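Side-chain contacts in Atp-dependent DNA ligase (Psychromonas sp., PDB 4D05), which probably seals nicks in double-stranded DNA with ATP as cofactor, passing through an enzyme-adenylate intermediate: residues Y33-H37 / Q38-K42; S56-T59 / T60-G64; A80-D84 / N85-Q89; F141-L144 / N145-M149. One frame throughout, in Å; residues are numbered along the deposited sequence.

Interaction 1. Residues Y33-H37 / Q38-K42. With SO4 (sulfate ion), chain F.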
loop_
_atom_site.group_PDB
_atom_site.type_symbol
_atom_site.label_atom_id
_atom_site.label_comp_id
_atom_site.label_asym_id
_atom_site.label_seq_id
_atom_site.Cartn_x
_atom_site.Cartn_y
_atom_site.Cartn_z
ATOM N N TYR A 33 -15.392 0.168 4.623
ATOM C CA TYR A 33 -16.087 1.419 4.781
ATOM C C TYR A 33 -17.273 1.167 5.697
ATOM O O TYR A 33 -18.133 0.323 5.423
ATOM C CB TYR A 33 -16.567 1.894 3.417
ATOM C CG TYR A 33 -17.466 3.097 3.435
ATOM C CD1 TYR A 33 -16.956 4.345 3.548
ATOM C CD2 TYR A 33 -18.827 2.975 3.280
ATOM C CE1 TYR A 33 -17.793 5.476 3.530
ATOM C CE2 TYR A 33 -19.659 4.073 3.261
ATOM C CZ TYR A 33 -19.135 5.316 3.414
ATOM O OH TYR A 33 -19.937 6.435 3.407
ATOM N N TRP A 34 -17.286 1.895 6.803
ATOM C CA TRP A 34 -18.418 1.878 7.735
ATOM C C TRP A 34 -19.364 2.984 7.385
ATOM O O TRP A 34 -19.018 4.161 7.420
ATOM C CB TRP A 34 -17.916 2.047 9.160
ATOM C CG TRP A 34 -18.958 2.268 10.209
ATOM C CD1 TRP A 34 -19.258 3.448 10.800
ATOM C CD2 TRP A 34 -19.814 1.288 10.815
ATOM N NE1 TRP A 34 -20.240 3.280 11.742
ATOM C CE2 TRP A 34 -20.600 1.961 11.777
ATOM C CE3 TRP A 34 -19.985 -0.082 10.653
ATOM C CZ2 TRP A 34 -21.545 1.307 12.550
ATOM C CZ3 TRP A 34 -20.913 -0.727 11.426
ATOM C CH2 TRP A 34 -21.686 -0.036 12.362
ATOM N N ASN A 35 -20.594 2.601 7.020
ATOM C CA ASN A 35 -21.523 3.589 6.547
ATOM C C ASN A 35 -22.439 4.123 7.638
ATOM O O ASN A 35 -23.374 4.861 7.332
ATOM C CB ASN A 35 -22.342 3.061 5.363
ATOM C CG ASN A 35 -23.317 1.961 5.745
ATOM O OD1 ASN A 35 -23.392 1.569 6.874
ATOM N ND2 ASN A 35 -24.080 1.481 4.769
ATOM N N GLY A 36 -22.187 3.722 8.883
ATOM C CA GLY A 36 -23.025 4.070 10.010
ATOM C C GLY A 36 -23.801 2.906 10.591
ATOM O O GLY A 36 -24.264 2.975 11.717
ATOM N N HIS A 37 -23.908 1.816 9.837
ATOM C CA HIS A 37 -24.575 0.617 10.355
ATOM C C HIS A 37 -24.011 -0.721 9.868
ATOM O O HIS A 37 -24.369 -1.755 10.410
ATOM C CB HIS A 37 -26.093 0.662 10.098
ATOM C CG HIS A 37 -26.468 0.740 8.649
ATOM N ND1 HIS A 37 -26.539 1.927 7.953
ATOM C CD2 HIS A 37 -26.829 -0.226 7.773
ATOM C CE1 HIS A 37 -26.898 1.691 6.707
ATOM N NE2 HIS A 37 -27.085 0.389 6.576
ATOM N N GLN A 38 -23.127 -0.705 8.872
ATOM C CA GLN A 38 -22.535 -1.937 8.347
ATOM C C GLN A 38 -21.164 -1.601 7.736
ATOM O O GLN A 38 -20.900 -0.431 7.378
ATOM C CB GLN A 38 -23.433 -2.609 7.322
ATOM C CG GLN A 38 -23.588 -1.795 6.081
ATOM C CD GLN A 38 -24.844 -2.097 5.240
ATOM O OE1 GLN A 38 -25.114 -1.385 4.262
ATOM N NE2 GLN A 38 -25.618 -3.111 5.617
ATOM N N LEU A 39 -20.343 -2.625 7.607
ATOM C CA LEU A 39 -19.022 -2.537 6.994
ATOM C C LEU A 39 -19.099 -3.056 5.562
ATOM O O LEU A 39 -19.649 -4.139 5.323
ATOM C CB LEU A 39 -18.002 -3.379 7.786
ATOM C CG LEU A 39 -17.697 -2.861 9.183
ATOM C CD1 LEU A 39 -16.954 -3.896 10.002
ATOM C CD2 LEU A 39 -16.880 -1.580 9.096
ATOM N N ILE A 40 -18.529 -2.289 4.644
ATOM C CA ILE A 40 -18.592 -2.574 3.221
ATOM C C ILE A 40 -17.199 -2.671 2.607
ATOM O O ILE A 40 -16.339 -1.823 2.855
ATOM C CB ILE A 40 -19.405 -1.470 2.479
ATOM C CG1 ILE A 40 -20.802 -1.307 3.146
ATOM C CG2 ILE A 40 -19.476 -1.756 0.994
ATOM C CD1 ILE A 40 -21.600 -0.236 2.603
ATOM N N SER A 41 -16.982 -3.691 1.775
ATOM C CA SER A 41 -15.679 -3.898 1.135
ATOM C C SER A 41 -15.474 -2.960 -0.040
ATOM O O SER A 41 -16.401 -2.336 -0.498
ATOM C CB SER A 41 -15.554 -5.336 0.626
ATOM O OG SER A 41 -16.288 -5.500 -0.594
ATOM N N LYS A 42 -14.235 -2.874 -0.536
ATOM C CA LYS A 42 -13.969 -1.988 -1.664
ATOM C C LYS A 42 -14.784 -2.327 -2.905
ATOM O O LYS A 42 -15.026 -1.450 -3.753
ATOM C CB LYS A 42 -12.493 -2.024 -2.074
ATOM C CG LYS A 42 -11.582 -1.330 -1.172
ATOM C CD LYS A 42 -10.109 -1.699 -1.528
ATOM C CE LYS A 42 -9.658 -1.186 -2.854
ATOM N NZ LYS A 42 -8.206 -1.548 -3.068
HETATM S S SO4 F . -5.506 1.242 -3.886
HETATM O O1 SO4 F . -4.514 0.291 -3.372
HETATM O O2 SO4 F . -6.824 1.041 -3.253
HETATM O O3 SO4 F . -5.097 2.620 -3.587
HETATM O O4 SO4 F . -5.640 1.064 -5.341
HETATM O O HOH W 1 -27.846 -0.335 3.640
#
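Asn-35 OD1 is gripped by two backbone N-H groups of the turn. Gln-38 N and His-37 N each lie 3.0 Å from Asn-35 OD1, and they arrive from opposite faces of its amide plane. Asn-35 CG sits between its own backbone N and carbonyl carbon (chi1 69°), which folds the amide back over the loop. The bond from His-37 N makes an Asx turn. Asn-35 ND2 donates to Gln-38 OE1 at 3.1 Å, a bent bond with 136° at the hydrogen. The two amide planes are 25° apart. The His-37 ring runs alongside the Gln-38 chain, and one water joins His-37 NE2 to Gln-38 OE1. The Trp-34 ring lays one face against the backbone of the turn, with Trp-34 CZ3 3.4 Å from Gln-38 N. Trp-34 NE1 is hydrogen-bonded to Pro-58 O. Leu-39 CD2 meets Trp-34 CB at 3.8 Å on the same face of the sheet. Away from this contact, Lys-42 NZ donates to sulfate O2 at 2.9 Å; the ion probably comes from the crystallisation liquor. Tyr-33 and Ile-40 pair through two backbone bonds. This is an antiparallel beta hairpin whose loop is held by an Asx turn.

Interaction 2. Residues S56-T59 / T60-G64. With SO4 (sulfate ion), chain G.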
loop_
_atom_site.group_PDB
_atom_site.type_symbol
_atom_site.label_atom_id
_atom_site.label_comp_id
_atom_site.label_asym_id
_atom_site.label_seq_id
_atom_site.Cartn_x
_atom_site.Cartn_y
_atom_site.Cartn_z
ATOM N N SER A 56 -20.877 -1.229 19.334
ATOM C CA SER A 56 -20.508 0.003 20.008
ATOM C C SER A 56 -20.203 1.166 19.057
ATOM O O SER A 56 -20.042 2.301 19.487
ATOM C CB SER A 56 -19.260 -0.258 20.842
ATOM O OG SER A 56 -18.168 -0.496 19.941
ATOM N N PHE A 57 -20.051 0.870 17.774
ATOM C CA PHE A 57 -19.537 1.858 16.825
ATOM C C PHE A 57 -20.473 3.061 16.736
ATOM O O PHE A 57 -21.704 2.915 16.793
ATOM C CB PHE A 57 -19.396 1.265 15.407
ATOM C CG PHE A 57 -18.253 0.282 15.229
ATOM C CD1 PHE A 57 -17.507 -0.203 16.306
ATOM C CD2 PHE A 57 -17.942 -0.141 13.959
ATOM C CE1 PHE A 57 -16.474 -1.123 16.090
ATOM C CE2 PHE A 57 -16.942 -1.051 13.712
ATOM C CZ PHE A 57 -16.180 -1.551 14.785
ATOM N N PRO A 58 -19.908 4.252 16.585
ATOM C CA PRO A 58 -20.706 5.458 16.341
ATOM C C PRO A 58 -21.293 5.430 14.925
ATOM O O PRO A 58 -20.861 4.624 14.113
ATOM C CB PRO A 58 -19.680 6.579 16.470
ATOM C CG PRO A 58 -18.410 5.955 16.024
ATOM C CD PRO A 58 -18.466 4.532 16.543
ATOM N N THR A 59 -22.286 6.263 14.649
ATOM C CA THR A 59 -22.929 6.235 13.351
ATOM C C THR A 59 -22.200 7.122 12.336
ATOM O O THR A 59 -22.540 7.144 11.152
ATOM C CB THR A 59 -24.437 6.531 13.419
ATOM O OG1 THR A 59 -24.659 7.693 14.200
ATOM C CG2 THR A 59 -25.179 5.359 14.084
ATOM N N THR A 60 -21.170 7.833 12.795
ATOM C CA THR A 60 -20.312 8.603 11.891
ATOM C C THR A 60 -19.688 7.633 10.889
ATOM O O THR A 60 -19.192 6.581 11.281
ATOM C CB THR A 60 -19.197 9.268 12.684
ATOM O OG1 THR A 60 -19.771 10.114 13.694
ATOM C CG2 THR A 60 -18.302 10.082 11.791
ATOM N N ALA A 61 -19.744 7.945 9.599
ATOM C CA ALA A 61 -19.083 7.087 8.616
ATOM C C ALA A 61 -17.577 7.094 8.818
ATOM O O ALA A 61 -16.985 8.126 9.126
ATOM C CB ALA A 61 -19.420 7.534 7.223
HETATM N N MSE A 62 -16.973 5.925 8.651
HETATM C CA MSE A 62 -15.545 5.759 8.878
HETATM C C MSE A 62 -14.886 4.882 7.802
HETATM O O MSE A 62 -15.478 3.920 7.334
HETATM C CB MSE A 62 -15.277 5.103 10.274
HETATM C CG MSE A 62 -15.876 5.935 11.469
HETATM SE SE MSE A 62 -15.483 5.111 13.183
HETATM C CE MSE A 62 -16.835 3.707 13.084
ATOM N N ASP A 63 -13.650 5.223 7.445
ATOM C CA ASP A 63 -12.820 4.439 6.535
ATOM C C ASP A 63 -11.682 3.828 7.329
ATOM O O ASP A 63 -11.044 4.525 8.065
ATOM C CB ASP A 63 -12.210 5.359 5.504
ATOM C CG ASP A 63 -12.702 5.104 4.140
ATOM O OD1 ASP A 63 -13.904 5.284 3.892
ATOM O OD2 ASP A 63 -11.870 4.760 3.283
ATOM N N GLY A 64 -11.434 2.526 7.179
ATOM C CA GLY A 64 -10.375 1.879 7.925
ATOM C C GLY A 64 -9.937 0.574 7.308
ATOM O O GLY A 64 -10.387 0.184 6.216
HETATM S S SO4 G . -20.554 12.095 9.339
HETATM O O1 SO4 G . -20.881 12.361 10.762
HETATM O O2 SO4 G . -21.474 12.952 8.555
HETATM O O3 SO4 G . -19.117 12.534 9.066
HETATM O O4 SO4 G . -20.809 10.644 8.995
#
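The methyl of Met-62, a selenomethionine, reaches back to Pro-58, four residues earlier. Met-62 CE lies 3.9 Å from Pro-58 CD and nearly as close to Pro-58 CG. It therefore meets the CG-CD side of the pyrrolidine ring. The two side chains cross at about a right angle. The bend at the last torsion of Met-62 (chi3 -78°) turns the methyl toward the proline and the neighbouring Phe-57 ring. Phe-57 CD2 is 4.1 Å from Met-62 CE, and the methyl approaches that ring obliquely. The contact between the two segments is apolar. Thr-59 lies at the outer bend of the loop, where the chain turns back toward the sheet. This loop leads from helix 51-54 into strand 62-67, a strand inside the mixed sheet of the ATP-dependent DNA ligase domain. Met-62 begins the strand, and its side chain also packs on Phe-95 and Ile-97 of strand 94-99. Pro-58 touches Leu-117 and Thr-121 of helix 107-121. At the outer side, Ala-61 N donates to O4 of a sulfate ion at 3.0 Å, with 164° at the hydrogen. Thr-60 CG2 faces the same ion, 3.6 Å from sulfate O1. The first torsion of Thr-60 (chi1 -58°) puts this methyl anti to the backbone N, on the side of the ion. The sulfate probably comes from the crystallisation liquor.

Interaction 3. Residues A80-D84 / N85-Q89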
loop_
_atom_site.group_PDB
_atom_site.type_symbol
_atom_site.label_atom_id
_atom_site.label_comp_id
_atom_site.label_asym_id
_atom_site.label_seq_id
_atom_site.Cartn_x
_atom_site.Cartn_y
_atom_site.Cartn_z
ATOM N N ALA A 80 -12.491 -12.277 6.919
ATOM C CA ALA A 80 -13.376 -11.285 6.332
ATOM C C ALA A 80 -14.164 -11.829 5.148
ATOM O O ALA A 80 -15.288 -11.364 4.924
ATOM C CB ALA A 80 -12.556 -9.999 5.958
ATOM N N ARG A 81 -13.608 -12.832 4.439
ATOM C CA ARG A 81 -14.257 -13.522 3.307
ATOM C C ARG A 81 -15.314 -14.504 3.766
ATOM O O ARG A 81 -16.114 -14.975 2.964
ATOM C CB ARG A 81 -13.249 -14.468 2.557
ATOM C CG ARG A 81 -12.257 -13.909 1.695
ATOM C CD ARG A 81 -11.767 -14.997 0.712
ATOM N NE ARG A 81 -10.965 -16.096 1.269
ATOM C CZ ARG A 81 -9.691 -15.964 1.650
ATOM N NH1 ARG A 81 -9.093 -14.783 1.588
ATOM N NH2 ARG A 81 -8.996 -17.008 2.086
ATOM N N THR A 82 -15.249 -14.917 5.033
ATOM C CA THR A 82 -16.187 -15.925 5.534
ATOM C C THR A 82 -17.570 -15.326 5.719
ATOM O O THR A 82 -17.712 -14.313 6.389
ATOM C CB THR A 82 -15.683 -16.511 6.831
ATOM O OG1 THR A 82 -14.416 -17.111 6.597
ATOM C CG2 THR A 82 -16.640 -17.547 7.360
ATOM N N GLN A 83 -18.576 -15.937 5.084
ATOM C CA GLN A 83 -19.952 -15.461 5.185
ATOM C C GLN A 83 -20.601 -16.150 6.410
ATOM O O GLN A 83 -21.102 -17.284 6.328
ATOM C CB GLN A 83 -20.732 -15.736 3.899
ATOM C CG GLN A 83 -20.081 -15.199 2.617
ATOM C CD GLN A 83 -19.778 -13.711 2.675
ATOM O OE1 GLN A 83 -20.690 -12.886 2.578
ATOM N NE2 GLN A 83 -18.489 -13.350 2.818
ATOM N N ASP A 84 -20.550 -15.454 7.541
ATOM C CA ASP A 84 -21.048 -15.983 8.805
ATOM C C ASP A 84 -21.030 -14.880 9.841
ATOM O O ASP A 84 -19.953 -14.481 10.309
ATOM C CB ASP A 84 -20.153 -17.144 9.276
ATOM C CG ASP A 84 -20.552 -17.703 10.639
ATOM O OD1 ASP A 84 -21.616 -17.361 11.201
ATOM O OD2 ASP A 84 -19.762 -18.510 11.173
ATOM N N ASN A 85 -22.207 -14.402 10.221
ATOM C CA ASN A 85 -22.242 -13.277 11.123
ATOM C C ASN A 85 -22.148 -13.713 12.578
ATOM O O ASN A 85 -22.281 -12.882 13.500
ATOM C CB ASN A 85 -23.484 -12.395 10.873
ATOM C CG ASN A 85 -24.768 -13.144 11.107
ATOM O OD1 ASN A 85 -24.781 -14.119 11.820
ATOM N ND2 ASN A 85 -25.842 -12.718 10.471
ATOM N N GLN A 86 -21.881 -14.991 12.807
ATOM C CA GLN A 86 -21.645 -15.454 14.179
ATOM C C GLN A 86 -20.257 -16.053 14.299
ATOM O O GLN A 86 -20.003 -16.902 15.144
ATOM C CB GLN A 86 -22.750 -16.421 14.614
ATOM C CG GLN A 86 -24.114 -15.696 14.697
ATOM C CD GLN A 86 -25.211 -16.488 15.336
ATOM O OE1 GLN A 86 -25.163 -17.715 15.414
ATOM N NE2 GLN A 86 -26.234 -15.783 15.807
ATOM N N ASN A 87 -19.342 -15.587 13.441
ATOM C CA ASN A 87 -17.993 -16.123 13.403
ATOM C C ASN A 87 -17.121 -15.528 14.496
ATOM O O ASN A 87 -16.787 -14.355 14.456
ATOM C CB ASN A 87 -17.433 -15.841 12.020
ATOM C CG ASN A 87 -16.019 -16.315 11.830
ATOM O OD1 ASN A 87 -15.407 -16.947 12.708
ATOM N ND2 ASN A 87 -15.494 -16.053 10.636
ATOM N N GLU A 88 -16.761 -16.343 15.487
ATOM C CA GLU A 88 -15.988 -15.860 16.632
ATOM C C GLU A 88 -14.613 -15.325 16.267
ATOM O O GLU A 88 -14.009 -14.569 17.037
ATOM C CB GLU A 88 -15.861 -16.989 17.657
ATOM C CG GLU A 88 -14.930 -18.083 17.211
ATOM C CD GLU A 88 -14.980 -19.302 18.118
ATOM O OE1 GLU A 88 -15.923 -19.400 18.930
ATOM O OE2 GLU A 88 -14.076 -20.155 18.018
ATOM N N GLN A 89 -14.110 -15.711 15.098
ATOM C CA GLN A 89 -12.750 -15.282 14.718
ATOM C C GLN A 89 -12.620 -13.774 14.545
ATOM O O GLN A 89 -11.495 -13.254 14.531
ATOM C CB GLN A 89 -12.277 -16.015 13.471
ATOM C CG GLN A 89 -12.231 -17.522 13.731
ATOM C CD GLN A 89 -11.683 -18.303 12.567
ATOM O OE1 GLN A 89 -10.613 -17.952 11.998
ATOM N NE2 GLN A 89 -12.382 -19.389 12.201
HETATM O O HOH W 2 -17.320 -14.195 9.187
HETATM O O HOH W 3 -13.352 -17.574 9.349
HETATM O O HOH W 4 -19.380 -19.828 13.438
#
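Asp-84 and Asn-87 make the close part of this contact, while Thr-82 meets Asn-87 largely through water. Asp-84 OD1 accepts from Gln-86 N at 2.9 Å. The N-H comes from above the carboxylate plane, 56° out of it. Asp-84 CG lies anti to the backbone N (chi1 176°), which carries the carboxylate forward over the turn. Asn-87 CB lies over the same face of the carboxylate, on the OD2 side, 3.6 Å from Asp-84 OD2. The closest approach of Asn-87 CB is to the backbone oxygen, Asp-84 O, at 3.3 Å. The carboxylate and amide planes are only 11° apart, although the two side chains cross at about a right angle. The backbone bond from Asn-87 N to Asp-84 O is weak, at 3.4 Å.

The looser side is bridged by water. Thr-82 CG2 comes no nearer than 3.8 Å to Asn-87 ND2. One water accepts from Asn-87 ND2 and donates to Thr-82 O and Asp-84 O. A second accepts from the same ND2 and donates to Thr-82 OG1, whose protein partner is Gly-78 O. Another water donates to Asp-84 OD2 at 2.6 Å. The loop connects helix 73-80 to strand 94-99. It joins a type I beta turn at 84-87 to an Asx turn, made by the bond from Gln-89 N to Asn-87 OD1.

Interaction 4. Residues F141-L144 / N145-M149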
loop_
_atom_site.group_PDB
_atom_site.type_symbol
_atom_site.label_atom_id
_atom_site.label_comp_id
_atom_site.label_asym_id
_atom_site.label_seq_id
_atom_site.Cartn_x
_atom_site.Cartn_y
_atom_site.Cartn_z
ATOM N N PHE A 141 12.469 8.726 5.794
ATOM C CA PHE A 141 13.016 7.500 5.209
ATOM C C PHE A 141 13.630 6.634 6.312
ATOM O O PHE A 141 13.678 5.415 6.212
ATOM C CB PHE A 141 14.070 7.835 4.147
ATOM C CG PHE A 141 13.529 8.230 2.797
ATOM C CD1 PHE A 141 12.211 8.569 2.595
ATOM C CD2 PHE A 141 14.389 8.223 1.684
ATOM C CE1 PHE A 141 11.737 8.909 1.336
ATOM C CE2 PHE A 141 13.919 8.581 0.419
ATOM C CZ PHE A 141 12.568 8.926 0.268
ATOM N N ASP A 142 14.104 7.254 7.384
ATOM C CA ASP A 142 14.552 6.474 8.537
ATOM C C ASP A 142 13.354 5.746 9.164
ATOM O O ASP A 142 13.453 4.563 9.507
ATOM C CB ASP A 142 15.251 7.392 9.583
ATOM C CG ASP A 142 16.241 6.649 10.495
ATOM O OD1 ASP A 142 16.883 5.679 10.068
ATOM O OD2 ASP A 142 16.393 7.089 11.663
ATOM N N LEU A 143 12.249 6.468 9.341
ATOM C CA LEU A 143 11.007 5.878 9.856
ATOM C C LEU A 143 10.532 4.736 8.952
ATOM O O LEU A 143 10.149 3.682 9.452
ATOM C CB LEU A 143 9.915 6.929 10.002
ATOM C CG LEU A 143 8.551 6.385 10.392
ATOM C CD1 LEU A 143 8.573 5.648 11.712
ATOM C CD2 LEU A 143 7.585 7.527 10.425
ATOM N N LEU A 144 10.583 4.952 7.639
ATOM C CA LEU A 144 10.189 3.902 6.689
ATOM C C LEU A 144 11.008 2.633 6.971
ATOM O O LEU A 144 10.484 1.513 7.001
ATOM C CB LEU A 144 10.357 4.387 5.267
ATOM C CG LEU A 144 10.034 3.393 4.172
ATOM C CD1 LEU A 144 8.619 2.930 4.275
ATOM C CD2 LEU A 144 10.291 4.067 2.831
ATOM N N ASN A 145 12.318 2.794 7.114
ATOM C CA ASN A 145 13.150 1.648 7.460
ATOM C C ASN A 145 12.771 0.962 8.775
ATOM O O ASN A 145 12.745 -0.255 8.864
ATOM C CB ASN A 145 14.640 2.031 7.519
ATOM C CG ASN A 145 15.517 0.792 7.584
ATOM O OD1 ASN A 145 15.429 -0.085 6.707
ATOM N ND2 ASN A 145 16.322 0.686 8.611
ATOM N N LYS A 146 12.499 1.735 9.823
ATOM C CA LYS A 146 12.082 1.145 11.085
ATOM C C LYS A 146 10.841 0.272 10.914
ATOM O O LYS A 146 10.769 -0.848 11.439
ATOM C CB LYS A 146 11.800 2.231 12.101
ATOM C CG LYS A 146 13.021 2.998 12.524
ATOM C CD LYS A 146 12.641 4.142 13.554
ATOM C CE LYS A 146 13.818 5.017 13.932
ATOM N NZ LYS A 146 13.349 6.062 14.925
ATOM N N VAL A 147 9.887 0.796 10.173
ATOM C CA VAL A 147 8.607 0.107 9.986
ATOM C C VAL A 147 8.842 -1.164 9.176
ATOM O O VAL A 147 8.389 -2.252 9.564
ATOM C CB VAL A 147 7.639 1.023 9.265
ATOM C CG1 VAL A 147 6.419 0.234 8.735
ATOM C CG2 VAL A 147 7.191 2.091 10.198
ATOM N N VAL A 148 9.611 -1.061 8.089
ATOM C CA VAL A 148 9.816 -2.233 7.220
ATOM C C VAL A 148 10.678 -3.336 7.894
ATOM O O VAL A 148 10.397 -4.544 7.761
ATOM C CB VAL A 148 10.393 -1.795 5.863
ATOM C CG1 VAL A 148 10.908 -2.997 5.038
ATOM C CG2 VAL A 148 9.354 -0.964 5.092
HETATM N N MSE A 149 11.701 -2.939 8.634
HETATM C CA MSE A 149 12.510 -3.910 9.350
HETATM C C MSE A 149 11.686 -4.628 10.397
HETATM O O MSE A 149 11.943 -5.779 10.686
HETATM C CB MSE A 149 13.722 -3.229 9.987
HETATM C CG MSE A 149 14.682 -2.760 8.969
HETATM SE SE MSE A 149 15.511 -4.309 8.126
HETATM C CE MSE A 149 15.769 -5.350 9.794
HETATM O O HOH W 5 16.839 2.835 10.554
#
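Leu-144 and Val-148 lie side by side and point the same way, with Leu-144 CD1 4.0 Å from Val-148 CG2. One step round, Leu-143 CD1 meets Val-147 CG2 at 4.1 Å, and here the side chains run at a slant to each other. Both leucines hold CG anti to the backbone N (chi1 174° in Leu-143), which lets their CD1 methyls reach the valine one turn on. These pairs are the i to i+4 contacts of an alpha helix, residues 137-149. Its backbone bonds are regular, as from Val-148 N to Leu-144 O at 2.9 Å. Leu-143, Leu-144 and Val-147 also pack on Leu-155 of strand 154-159, so this side of the helix covers the sheet. Val-147 touches Glu-25, a residue of the AMP pocket.

The polar side is less direct. Asp-142 OD2 and Lys-146 NZ are 4.6 Å apart, beyond a salt bridge, though their opposite charges probably attract. The extended Lys-146 chain passes the carboxylate with its CE 4.0 Å from Asp-142 OD2. One water donates to Asp-142 OD1 and accepts from Asn-145 ND2, both at 2.9 Å. Asn-145 OD1 accepts from Lys-177 NZ. Together with the water on ND2, this probably sets the rotation of the amide.

Overall arrangement
Interactions 1 and 2 touch, with centres about 8 Å apart. Strands 30-34 and 62-67 are neighbours in one sheet, and Trp-34 N lies 2.8 Å from Met-62 O. The Trp-34 ring also meets Phe-57 edge to face. Interaction 3 sits on the surface about 15 Å from interaction 1, centre to centre, without touching it. The centre of interaction 4 is about 31 Å from that of interaction 1. Bound AMP lies between interactions 1 and 2 on one side and interaction 4 on the other. AMP is about 11 Å from the side chain of Tyr-33, about 12 Å from that of Met-62 and about 10 Å from that of Val-147. The sulfate at Lys-42 also bonds Lys-174 of the AMP pocket.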